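Local coordinates for protein cytochrome P450 (CYP102L1) (Mycobacterium phage Adler, PDB 6N6Q) that probably acts as a haem-thiolate monooxygenase of the cytochrome P450 family, encoded by a mycobacteriophage and containing an iron protoporphyrin IX, at residues T84-R89 against T98-E103; E104-A109 against V414-C419; F293-P298 against L442-G447. All coordinates share one frame; numbering follows the deposited sequence.

Interaction 1 of 3, residues T84-R89 against T98-E103; sequences TLHKLR and TAYNSE. With CAC (cacodylate ion), chain F.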
loop_
_atom_site.group_PDB
_atom_site.type_symbol
_atom_site.label_atom_id
_atom_site.label_comp_id
_atom_site.label_asym_id
_atom_site.label_seq_id
_atom_site.Cartn_x
_atom_site.Cartn_y
_atom_site.Cartn_z
ATOM N N THR A 84 -1.793 13.396 -7.914
ATOM C CA THR A 84 -1.769 13.221 -6.465
ATOM C C THR A 84 -0.352 12.977 -5.958
ATOM O O THR A 84 0.029 13.487 -4.897
ATOM C CB THR A 84 -2.692 12.075 -6.056
ATOM O OG1 THR A 84 -2.418 10.926 -6.866
ATOM C CG2 THR A 84 -4.149 12.480 -6.226
ATOM N N LEU A 85 0.442 12.202 -6.701
ATOM C CA LEU A 85 1.840 12.013 -6.324
ATOM C C LEU A 85 2.584 13.340 -6.302
ATOM O O LEU A 85 3.427 13.574 -5.428
ATOM C CB LEU A 85 2.524 11.038 -7.281
ATOM C CG LEU A 85 2.362 9.552 -6.970
ATOM C CD1 LEU A 85 3.274 8.718 -7.855
ATOM C CD2 LEU A 85 2.647 9.286 -5.501
ATOM N N HIS A 86 2.287 14.221 -7.260
ATOM C CA HIS A 86 2.905 15.542 -7.259
ATOM C C HIS A 86 2.489 16.336 -6.028
ATOM O O HIS A 86 3.284 17.108 -5.479
ATOM C CB HIS A 86 2.533 16.299 -8.534
ATOM C CG HIS A 86 3.064 17.696 -8.578
ATOM N ND1 HIS A 86 4.340 17.996 -9.005
ATOM C CD2 HIS A 86 2.493 18.878 -8.241
ATOM C CE1 HIS A 86 4.531 19.301 -8.934
ATOM N NE2 HIS A 86 3.426 19.859 -8.473
ATOM N N LYS A 87 1.247 16.157 -5.579
ATOM C CA LYS A 87 0.782 16.881 -4.403
ATOM C C LYS A 87 1.376 16.306 -3.124
ATOM O O LYS A 87 1.499 17.022 -2.124
ATOM C CB LYS A 87 -0.746 16.864 -4.354
ATOM C CG LYS A 87 -1.391 17.589 -5.527
ATOM C CD LYS A 87 -2.647 16.879 -6.011
ATOM C CE LYS A 87 -3.769 16.961 -4.993
ATOM N NZ LYS A 87 -4.183 18.369 -4.752
ATOM N N LEU A 88 1.756 15.029 -3.136
ATOM C CA LEU A 88 2.397 14.419 -1.981
ATOM C C LEU A 88 3.853 14.836 -1.821
ATOM O O LEU A 88 4.456 14.527 -0.788
ATOM C CB LEU A 88 2.306 12.894 -2.070
ATOM C CG LEU A 88 0.923 12.292 -1.823
ATOM C CD1 LEU A 88 0.985 10.775 -1.887
ATOM C CD2 LEU A 88 0.371 12.756 -0.484
ATOM N N ARG A 89 4.429 15.527 -2.809
ATOM C CA ARG A 89 5.790 16.028 -2.666
ATOM C C ARG A 89 5.898 17.077 -1.568
ATOM O O ARG A 89 6.994 17.304 -1.045
ATOM C CB ARG A 89 6.286 16.604 -3.993
ATOM C CG ARG A 89 6.407 15.574 -5.107
ATOM C CD ARG A 89 6.866 16.216 -6.405
ATOM N NE ARG A 89 8.167 16.863 -6.266
ATOM C CZ ARG A 89 9.328 16.272 -6.530
ATOM N NH1 ARG A 89 9.355 15.015 -6.952
ATOM N NH2 ARG A 89 10.463 16.940 -6.378
ATOM N N THR A 98 7.671 9.689 -4.527
ATOM C CA THR A 98 7.226 10.927 -5.147
ATOM C C THR A 98 8.303 11.620 -5.972
ATOM O O THR A 98 8.043 12.698 -6.518
ATOM C CB THR A 98 6.703 11.892 -4.074
ATOM O OG1 THR A 98 7.691 12.052 -3.047
ATOM C CG2 THR A 98 5.416 11.356 -3.461
ATOM N N ALA A 99 9.494 11.041 -6.085
ATOM C CA ALA A 99 10.557 11.677 -6.848
ATOM C C ALA A 99 10.343 11.480 -8.344
ATOM O O ALA A 99 9.797 10.467 -8.790
ATOM C CB ALA A 99 11.923 11.122 -6.445
ATOM N N TYR A 100 10.774 12.471 -9.119
ATOM C CA TYR A 100 10.757 12.334 -10.566
ATOM C C TYR A 100 11.840 11.356 -11.010
ATOM O O TYR A 100 12.790 11.060 -10.279
ATOM C CB TYR A 100 10.964 13.689 -11.243
ATOM C CG TYR A 100 9.944 14.736 -10.857
ATOM C CD1 TYR A 100 8.610 14.605 -11.223
ATOM C CD2 TYR A 100 10.317 15.865 -10.138
ATOM C CE1 TYR A 100 7.675 15.562 -10.874
ATOM C CE2 TYR A 100 9.391 16.827 -9.788
ATOM C CZ TYR A 100 8.072 16.671 -10.156
ATOM O OH TYR A 100 7.147 17.628 -9.806
ATOM N N ASN A 101 11.685 10.846 -12.234
ATOM C CA ASN A 101 12.667 9.908 -12.762
ATOM C C ASN A 101 14.026 10.570 -12.952
ATOM O O ASN A 101 15.063 9.921 -12.772
ATOM C CB ASN A 101 12.173 9.318 -14.083
ATOM C CG ASN A 101 10.804 8.676 -13.958
ATOM O OD1 ASN A 101 10.666 7.579 -13.415
ATOM N ND2 ASN A 101 9.785 9.354 -14.469
ATOM N N SER A 102 14.044 11.858 -13.303
ATOM C CA SER A 102 15.295 12.556 -13.570
ATOM C C SER A 102 16.044 12.946 -12.302
ATOM O O SER A 102 17.263 13.137 -12.356
ATOM C CB SER A 102 15.028 13.808 -14.407
ATOM O OG SER A 102 14.151 14.692 -13.729
ATOM N N GLU A 103 15.350 13.075 -11.173
ATOM C CA GLU A 103 16.006 13.485 -9.938
ATOM C C GLU A 103 17.041 12.451 -9.511
ATOM O O GLU A 103 16.746 11.255 -9.421
ATOM C CB GLU A 103 14.969 13.696 -8.834
ATOM C CG GLU A 103 14.255 15.036 -8.919
ATOM C CD GLU A 103 13.161 15.186 -7.881
ATOM O OE1 GLU A 103 12.509 14.171 -7.553
ATOM O OE2 GLU A 103 12.955 16.317 -7.392
HETATM AS AS CAC F . 10.283 13.089 -14.948
HETATM O O1 CAC F . 11.918 12.941 -14.405
HETATM O O2 CAC F . 9.027 12.036 -14.403
HETATM C C1 CAC F . 9.735 14.900 -14.627
HETATM C C2 CAC F . 10.321 13.060 -16.864
#
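Two groups grip Glu-103 OE1: the backbone N of Tyr-100 at 2.9 Å, coming from above the carboxylate plane, and NH1 of Arg-89 in a longer, weak bond. The other oxygen carries the stronger half of this salt bridge, with Arg-89 NH2 at 2.8 Å from Glu-103 OE2 on its syn side. These residues lie in the stretch leading to the C helix of the P450 fold: the end of helix 83-87 and the start of helix 89-92 pack against loop 98-103, which runs into helix 104-113. Arg-89, just past the first of these helices, spans to the loop. The bend of its chain at chi3 (60°) lets Arg-89 NH1 also make a weak bond of 2.7 Å to Thr-98 O. One face of the guanidinium lies nearly flat on the Tyr-100 ring, the planes 18° apart, with Arg-89 CZ 3.3 Å from Tyr-100 CE2. Carboxylate at the edge and ring over the face together limit how the guanidinium can rotate.

At the far end of the same ring, Tyr-100 OH meets His-86 ND1 in the imidazole plane at 2.9 Å, a hydrogen bond in which either atom could be the donor. Apart from these polar bonds, Thr-98 presses its methyl against segment 84-89: Thr-98 CG2 is 3.7 Å from Leu-88 CB and also touches Leu-85 O and CD2. The hydroxyl of Thr-98 is bonded instead to Gly-93 O. Leu-85 additionally touches the haem, so this small apolar patch borders the cofactor pocket. At the same loop a cacodylate ion, probably from the crystallisation liquor, sits by Tyr-100 and Asn-101. Its O1 accepts from both Ser-102 N and Ser-102 OG, the backbone N at 2.6 Å.

Interaction 2 of 3, residues E104-A109 against V414-C419; sequences ENWRKA and VGERAC. With HEM (protoporphyrin IX containing Fe), chain E.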
loop_
_atom_site.group_PDB
_atom_site.type_symbol
_atom_site.label_atom_id
_atom_site.label_comp_id
_atom_site.label_asym_id
_atom_site.label_seq_id
_atom_site.Cartn_x
_atom_site.Cartn_y
_atom_site.Cartn_z
ATOM N N GLU A 104 18.262 12.924 -9.253
ATOM C CA GLU A 104 19.359 12.041 -8.873
ATOM C C GLU A 104 19.068 11.276 -7.587
ATOM O O GLU A 104 19.652 10.209 -7.366
ATOM C CB GLU A 104 20.646 12.854 -8.720
ATOM C CG GLU A 104 21.924 12.031 -8.683
ATOM C CD GLU A 104 23.139 12.869 -8.331
ATOM O OE1 GLU A 104 22.964 13.939 -7.709
ATOM O OE2 GLU A 104 24.270 12.463 -8.677
ATOM N N ASN A 105 18.175 11.788 -6.741
ATOM C CA ASN A 105 17.864 11.123 -5.484
ATOM C C ASN A 105 16.966 9.902 -5.649
ATOM O O ASN A 105 16.860 9.108 -4.707
ATOM C CB ASN A 105 17.216 12.109 -4.512
ATOM C CG ASN A 105 18.227 12.765 -3.596
ATOM O OD1 ASN A 105 19.296 12.214 -3.343
ATOM N ND2 ASN A 105 17.892 13.946 -3.091
ATOM N N TRP A 106 16.311 9.721 -6.799
ATOM C CA TRP A 106 15.572 8.476 -6.971
ATOM C C TRP A 106 16.511 7.318 -7.276
ATOM O O TRP A 106 16.372 6.233 -6.705
ATOM C CB TRP A 106 14.517 8.577 -8.074
ATOM C CG TRP A 106 13.918 7.219 -8.291
ATOM C CD1 TRP A 106 12.908 6.646 -7.573
ATOM C CD2 TRP A 106 14.345 6.231 -9.237
ATOM N NE1 TRP A 106 12.664 5.375 -8.030
ATOM C CE2 TRP A 106 13.533 5.096 -9.052
ATOM C CE3 TRP A 106 15.329 6.202 -10.230
ATOM C CZ2 TRP A 106 13.674 3.947 -9.823
ATOM C CZ3 TRP A 106 15.468 5.059 -10.992
ATOM C CH2 TRP A 106 14.642 3.949 -10.788
ATOM N N ARG A 107 17.458 7.522 -8.194
ATOM C CA ARG A 107 18.351 6.431 -8.569
ATOM C C ARG A 107 19.295 6.076 -7.428
ATOM O O ARG A 107 19.539 4.894 -7.167
ATOM C CB ARG A 107 19.138 6.795 -9.825
ATOM C CG ARG A 107 19.890 5.621 -10.428
ATOM C CD ARG A 107 21.064 6.089 -11.268
ATOM N NE ARG A 107 21.958 6.952 -10.502
ATOM C CZ ARG A 107 22.861 6.510 -9.632
ATOM N NH1 ARG A 107 22.992 5.208 -9.412
ATOM N NH2 ARG A 107 23.631 7.370 -8.978
ATOM N N LYS A 108 19.832 7.087 -6.740
ATOM C CA LYS A 108 20.694 6.831 -5.590
ATOM C C LYS A 108 19.970 5.995 -4.542
ATOM O O LYS A 108 20.430 4.913 -4.165
ATOM C CB LYS A 108 21.174 8.153 -4.987
ATOM C CG LYS A 108 22.213 8.884 -5.819
ATOM C CD LYS A 108 22.669 10.161 -5.126
ATOM C CE LYS A 108 23.220 9.871 -3.739
ATOM N NZ LYS A 108 23.682 11.107 -3.046
ATOM N N ALA A 109 18.817 6.482 -4.074
ATOM C CA ALA A 109 18.065 5.760 -3.052
ATOM C C ALA A 109 17.663 4.372 -3.534
ATOM O O ALA A 109 17.696 3.405 -2.762
ATOM C CB ALA A 109 16.831 6.563 -2.645
ATOM N N VAL A 414 4.684 -1.855 -12.121
ATOM C CA VAL A 414 5.538 -2.499 -13.113
ATOM C C VAL A 414 6.828 -1.703 -13.249
ATOM O O VAL A 414 6.908 -0.534 -12.867
ATOM C CB VAL A 414 4.851 -2.614 -14.498
ATOM C CG1 VAL A 414 3.771 -3.681 -14.486
ATOM C CG2 VAL A 414 4.276 -1.268 -14.913
ATOM N N GLY A 415 7.844 -2.347 -13.810
ATOM C CA GLY A 415 9.070 -1.666 -14.161
ATOM C C GLY A 415 10.005 -1.455 -12.987
ATOM O O GLY A 415 9.799 -1.949 -11.874
ATOM N N GLU A 416 11.068 -0.692 -13.258
ATOM C CA GLU A 416 12.055 -0.391 -12.229
ATOM C C GLU A 416 11.460 0.401 -11.073
ATOM O O GLU A 416 11.993 0.348 -9.959
ATOM C CB GLU A 416 13.234 0.373 -12.836
ATOM C CG GLU A 416 12.837 1.628 -13.598
ATOM C CD GLU A 416 14.036 2.414 -14.096
ATOM O OE1 GLU A 416 13.836 3.489 -14.700
ATOM O OE2 GLU A 416 15.179 1.956 -13.881
ATOM N N ARG A 417 10.370 1.130 -11.308
ATOM C CA ARG A 417 9.676 1.858 -10.254
ATOM C C ARG A 417 8.421 1.134 -9.784
ATOM O O ARG A 417 7.450 1.774 -9.369
ATOM C CB ARG A 417 9.341 3.275 -10.713
ATOM C CG ARG A 417 10.568 4.085 -11.079
ATOM C CD ARG A 417 10.332 5.575 -10.939
ATOM N NE ARG A 417 9.979 5.958 -9.575
ATOM C CZ ARG A 417 9.798 7.215 -9.181
ATOM N NH1 ARG A 417 9.941 8.210 -10.045
ATOM N NH2 ARG A 417 9.474 7.479 -7.923
ATOM N N ALA A 418 8.420 -0.195 -9.851
ATOM C CA ALA A 418 7.406 -0.973 -9.159
ATOM C C ALA A 418 7.685 -0.937 -7.657
ATOM O O ALA A 418 8.670 -0.356 -7.192
ATOM C CB ALA A 418 7.374 -2.403 -9.690
ATOM N N CYS A 419 6.811 -1.575 -6.886
ATOM C CA CYS A 419 6.864 -1.455 -5.433
ATOM C C CYS A 419 8.120 -2.112 -4.873
ATOM O O CYS A 419 8.288 -3.332 -4.970
ATOM C CB CYS A 419 5.625 -2.080 -4.805
ATOM S SG CYS A 419 5.695 -2.076 -3.009
HETATM C CHA HEM E . 5.575 1.734 -5.135
HETATM C CHB HEM E . 1.540 -0.788 -4.145
HETATM C CHC HEM E . 3.314 -1.897 0.247
HETATM C CHD HEM E . 6.963 1.227 -0.491
HETATM C C1A HEM E . 4.340 1.131 -5.277
HETATM C C2A HEM E . 3.500 1.131 -6.461
HETATM C C3A HEM E . 2.393 0.439 -6.186
HETATM C C4A HEM E . 2.480 -0.033 -4.818
HETATM C CMA HEM E . 1.225 0.191 -7.163
HETATM C CAA HEM E . 3.812 1.815 -7.810
HETATM C CBA HEM E . 3.346 3.266 -7.736
HETATM C CGA HEM E . 3.460 3.932 -9.083
HETATM O O1A HEM E . 3.778 3.236 -10.083
HETATM O O2A HEM E . 3.230 5.167 -9.158
HETATM C C1B HEM E . 1.693 -1.357 -2.895
HETATM C C2B HEM E . 0.803 -2.326 -2.287
HETATM C C3B HEM E . 1.291 -2.637 -1.069
HETATM C C4B HEM E . 2.506 -1.867 -0.874
HETATM C CMB HEM E . -0.468 -2.862 -2.987
HETATM C CAB HEM E . 0.742 -3.613 0.006
HETATM C CBB HEM E . -0.387 -4.324 -0.103
HETATM C C1C HEM E . 4.476 -1.176 0.437
HETATM C C2C HEM E . 5.370 -1.258 1.574
HETATM C C3C HEM E . 6.377 -0.404 1.387
HETATM C C4C HEM E . 6.168 0.265 0.108
HETATM C CMC HEM E . 5.198 -2.170 2.808
HETATM C CAC HEM E . 7.529 -0.218 2.404
HETATM C CBC HEM E . 8.554 0.615 2.199
HETATM C C1D HEM E . 6.918 1.633 -1.812
HETATM C C2D HEM E . 7.842 2.544 -2.466
HETATM C C3D HEM E . 7.461 2.681 -3.741
HETATM C C4D HEM E . 6.281 1.865 -3.953
HETATM C CMD HEM E . 9.053 3.235 -1.801
HETATM C CAD HEM E . 8.156 3.556 -4.810
HETATM C CBD HEM E . 9.312 2.788 -5.442
HETATM C CGD HEM E . 9.932 3.603 -6.550
HETATM O O1D HEM E . 11.159 3.454 -6.790
HETATM O O2D HEM E . 9.205 4.406 -7.191
HETATM N NA HEM E . 3.679 0.412 -4.298
HETATM N NB HEM E . 2.717 -1.103 -2.005
HETATM N NC HEM E . 4.998 -0.238 -0.433
HETATM N ND HEM E . 5.982 1.242 -2.753
HETATM FE FE HEM E . 4.268 0.186 -2.315
#
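Arg-417 crosses one face of the Trp-106 indole at a slant to reach a haem propionate, and it is the arginine of the FxxGxRxC haem-binding loop that carries Cys-419, the family's thiolate ligand. Its CB stands near propionate oxygen O2D. Next, Arg-417 CG comes 3.4 Å from Trp-106 CZ2, and its CD settles over one face of the five-membered ring in a CH-pi contact, 4.0 Å from the centroid. The bend at chi3 (60°) then swings the guanidinium over the pyrrole end of the indole, CZ making an off-centre cation-pi contact with the planes 40° apart. At NE the chain reaches the propionate: Arg-417 NE donates to O2D at 2.9 Å, and NH2 reaches the same oxygen at 3.2 Å. NH1 turns the other way, to Ala-99 O.

Trp-106 comes from helix 104-113, the C helix, and Glu-416 CD lies 3.7 Å from Trp-106 CH2. The two donors Arg-417 NE and Trp-106 NE1 lie close but do not bond each other. They divide the carboxylate between them, Trp-106 NE1 donating to O1D of the haem at 2.7 Å with an N-H...O angle of 162°.

Interaction 3 of 3, residues F293-P298 against L442-G447; sequences FLATTP and LEPRPG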
loop_
_atom_site.group_PDB
_atom_site.type_symbol
_atom_site.label_atom_id
_atom_site.label_comp_id
_atom_site.label_asym_id
_atom_site.label_seq_id
_atom_site.Cartn_x
_atom_site.Cartn_y
_atom_site.Cartn_z
ATOM N N PHE A 293 -13.453 -10.511 3.668
ATOM C CA PHE A 293 -13.805 -11.656 2.837
ATOM C C PHE A 293 -13.648 -12.973 3.588
ATOM O O PHE A 293 -14.339 -13.948 3.272
ATOM C CB PHE A 293 -12.967 -11.648 1.558
ATOM C CG PHE A 293 -13.409 -10.620 0.553
ATOM C CD1 PHE A 293 -14.745 -10.507 0.200
ATOM C CD2 PHE A 293 -12.494 -9.755 -0.029
ATOM C CE1 PHE A 293 -15.159 -9.561 -0.722
ATOM C CE2 PHE A 293 -12.901 -8.807 -0.952
ATOM C CZ PHE A 293 -14.235 -8.709 -1.297
ATOM N N LEU A 294 -12.759 -13.023 4.584
ATOM C CA LEU A 294 -12.674 -14.211 5.428
ATOM C C LEU A 294 -13.845 -14.291 6.397
ATOM O O LEU A 294 -14.309 -15.391 6.719
ATOM C CB LEU A 294 -11.352 -14.227 6.196
ATOM C CG LEU A 294 -10.078 -14.542 5.409
ATOM C CD1 LEU A 294 -8.849 -14.291 6.269
ATOM C CD2 LEU A 294 -10.090 -15.975 4.899
ATOM N N ALA A 295 -14.340 -13.147 6.868
ATOM C CA ALA A 295 -15.484 -13.125 7.770
ATOM C C ALA A 295 -16.815 -13.285 7.049
ATOM O O ALA A 295 -17.848 -13.406 7.716
ATOM C CB ALA A 295 -15.496 -11.822 8.574
ATOM N N THR A 296 -16.817 -13.293 5.719
ATOM C CA THR A 296 -18.040 -13.346 4.925
ATOM C C THR A 296 -18.219 -14.653 4.169
ATOM O O THR A 296 -19.322 -15.203 4.153
ATOM C CB THR A 296 -18.065 -12.173 3.935
ATOM O OG1 THR A 296 -18.263 -10.947 4.653
ATOM C CG2 THR A 296 -19.178 -12.343 2.908
ATOM N N THR A 297 -17.162 -15.174 3.547
ATOM C CA THR A 297 -17.249 -16.433 2.822
ATOM C C THR A 297 -16.755 -17.556 3.722
ATOM O O THR A 297 -15.542 -17.639 3.982
ATOM C CB THR A 297 -16.425 -16.374 1.537
ATOM O OG1 THR A 297 -15.045 -16.585 1.847
ATOM C CG2 THR A 297 -16.573 -15.011 0.876
ATOM N N PRO A 298 -17.629 -18.441 4.210
ATOM C CA PRO A 298 -17.198 -19.397 5.244
ATOM C C PRO A 298 -16.278 -20.492 4.733
ATOM O O PRO A 298 -15.426 -20.965 5.495
ATOM C CB PRO A 298 -18.523 -19.972 5.757
ATOM C CG PRO A 298 -19.443 -19.863 4.587
ATOM C CD PRO A 298 -19.055 -18.595 3.870
ATOM N N LEU A 442 -13.955 -14.774 13.280
ATOM C CA LEU A 442 -14.406 -13.475 12.802
ATOM C C LEU A 442 -15.927 -13.456 12.713
ATOM O O LEU A 442 -16.525 -14.300 12.037
ATOM C CB LEU A 442 -13.784 -13.163 11.442
ATOM C CG LEU A 442 -12.288 -13.455 11.295
ATOM C CD1 LEU A 442 -11.852 -13.320 9.844
ATOM C CD2 LEU A 442 -11.466 -12.538 12.184
ATOM N N GLU A 443 -16.547 -12.492 13.390
ATOM C CA GLU A 443 -17.988 -12.292 13.308
ATOM C C GLU A 443 -18.274 -10.995 12.566
ATOM O O GLU A 443 -17.955 -9.911 13.082
ATOM C CB GLU A 443 -18.616 -12.257 14.704
ATOM C CG GLU A 443 -20.125 -12.048 14.698
ATOM C CD GLU A 443 -20.708 -11.927 16.096
ATOM O OE1 GLU A 443 -19.959 -12.122 17.077
ATOM O OE2 GLU A 443 -21.917 -11.634 16.214
ATOM N N PRO A 444 -18.854 -11.042 11.372
ATOM C CA PRO A 444 -19.192 -9.809 10.659
ATOM C C PRO A 444 -20.428 -9.150 11.257
ATOM O O PRO A 444 -21.157 -9.734 12.061
ATOM C CB PRO A 444 -19.459 -10.292 9.231
ATOM C CG PRO A 444 -19.973 -11.679 9.417
ATOM C CD PRO A 444 -19.224 -12.243 10.604
ATOM N N ARG A 445 -20.652 -7.905 10.846
ATOM C CA ARG A 445 -21.810 -7.147 11.303
ATOM C C ARG A 445 -23.013 -7.475 10.427
ATOM O O ARG A 445 -22.942 -7.290 9.204
ATOM C CB ARG A 445 -21.528 -5.656 11.264
ATOM C CG ARG A 445 -22.707 -4.800 11.690
ATOM C CD ARG A 445 -22.274 -3.379 11.983
ATOM N NE ARG A 445 -21.499 -3.288 13.217
ATOM C CZ ARG A 445 -22.030 -3.050 14.413
ATOM N NH1 ARG A 445 -23.339 -2.880 14.537
ATOM N NH2 ARG A 445 -21.253 -2.979 15.485
ATOM N N PRO A 446 -24.117 -7.957 10.994
ATOM C CA PRO A 446 -25.279 -8.307 10.166
ATOM C C PRO A 446 -25.856 -7.083 9.470
ATOM O O PRO A 446 -25.935 -5.995 10.045
ATOM C CB PRO A 446 -26.269 -8.903 11.175
ATOM C CG PRO A 446 -25.424 -9.312 12.347
ATOM C CD PRO A 446 -24.318 -8.306 12.410
ATOM N N GLY A 447 -26.256 -7.273 8.213
ATOM C CA GLY A 447 -26.792 -6.201 7.404
ATOM C C GLY A 447 -25.761 -5.336 6.714
ATOM O O GLY A 447 -26.102 -4.648 5.745
#
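Ala-295 and Leu-442 both point toward the other segment, but their CB atoms meet at a slant, 3.6 Å apart. Beyond that point Leu-442 leans to one side of the alanine. Its CG lies anti to the carbonyl carbon (chi1 -45°), which carries Leu-442 CD1 along the helix surface to 3.8 Å from Leu-294 CB and close to the backbone N of Ala-295. The Leu-294 side chain also touches Leu-433 and Leu-437 of helix 422-439 and Val-334 of helix 329-341.

The helix here is the C-terminal end of the long helix 265-296 of the P450 fold, and its partner is edge strand 440-444, which directly follows the L helix (422-439) and belongs to a small antiparallel sheet. Leu-442 and Pro-444 point toward the helix, while Glu-443 between them points away and forms salt bridges with Arg-466 and Arg-468 of the neighbouring strand 464-469.

Pro-444 meets a polar atom with carbon: its ring puts CG 3.2 Å and CD 3.4 Å from Ala-295 O, and CD also lies 4.3 Å from Ala-295 CB. Within segment 293-298, Phe-293 O accepts from Thr-297 N and Thr-297 OG1, both at 3.1 Å, and the two donors reach it from opposite faces of the carbonyl plane.

In the fold
Interactions 1 and 2 adjoin on the haem's propionate side, their centres about 11 Å apart, and the chain leads directly from loop 98-103 into helix 104-113. They share a bond: Ala-99 O takes NH1 of Arg-417. Each depends on an arginine laid over an aromatic ring, but the charge is met by a protein carboxylate in the partly buried interaction 1 and by the cofactor in the buried interaction 2. Interaction 3 is about 39 Å from both, centre to centre, on the opposite side of the chain's centre. Partly buried, it joins the end of helix 265-296 to a small sheet through apolar contacts plus a proline ring against a carbonyl oxygen, and the nearby salt bridges of Glu-443 run to strand 464-469.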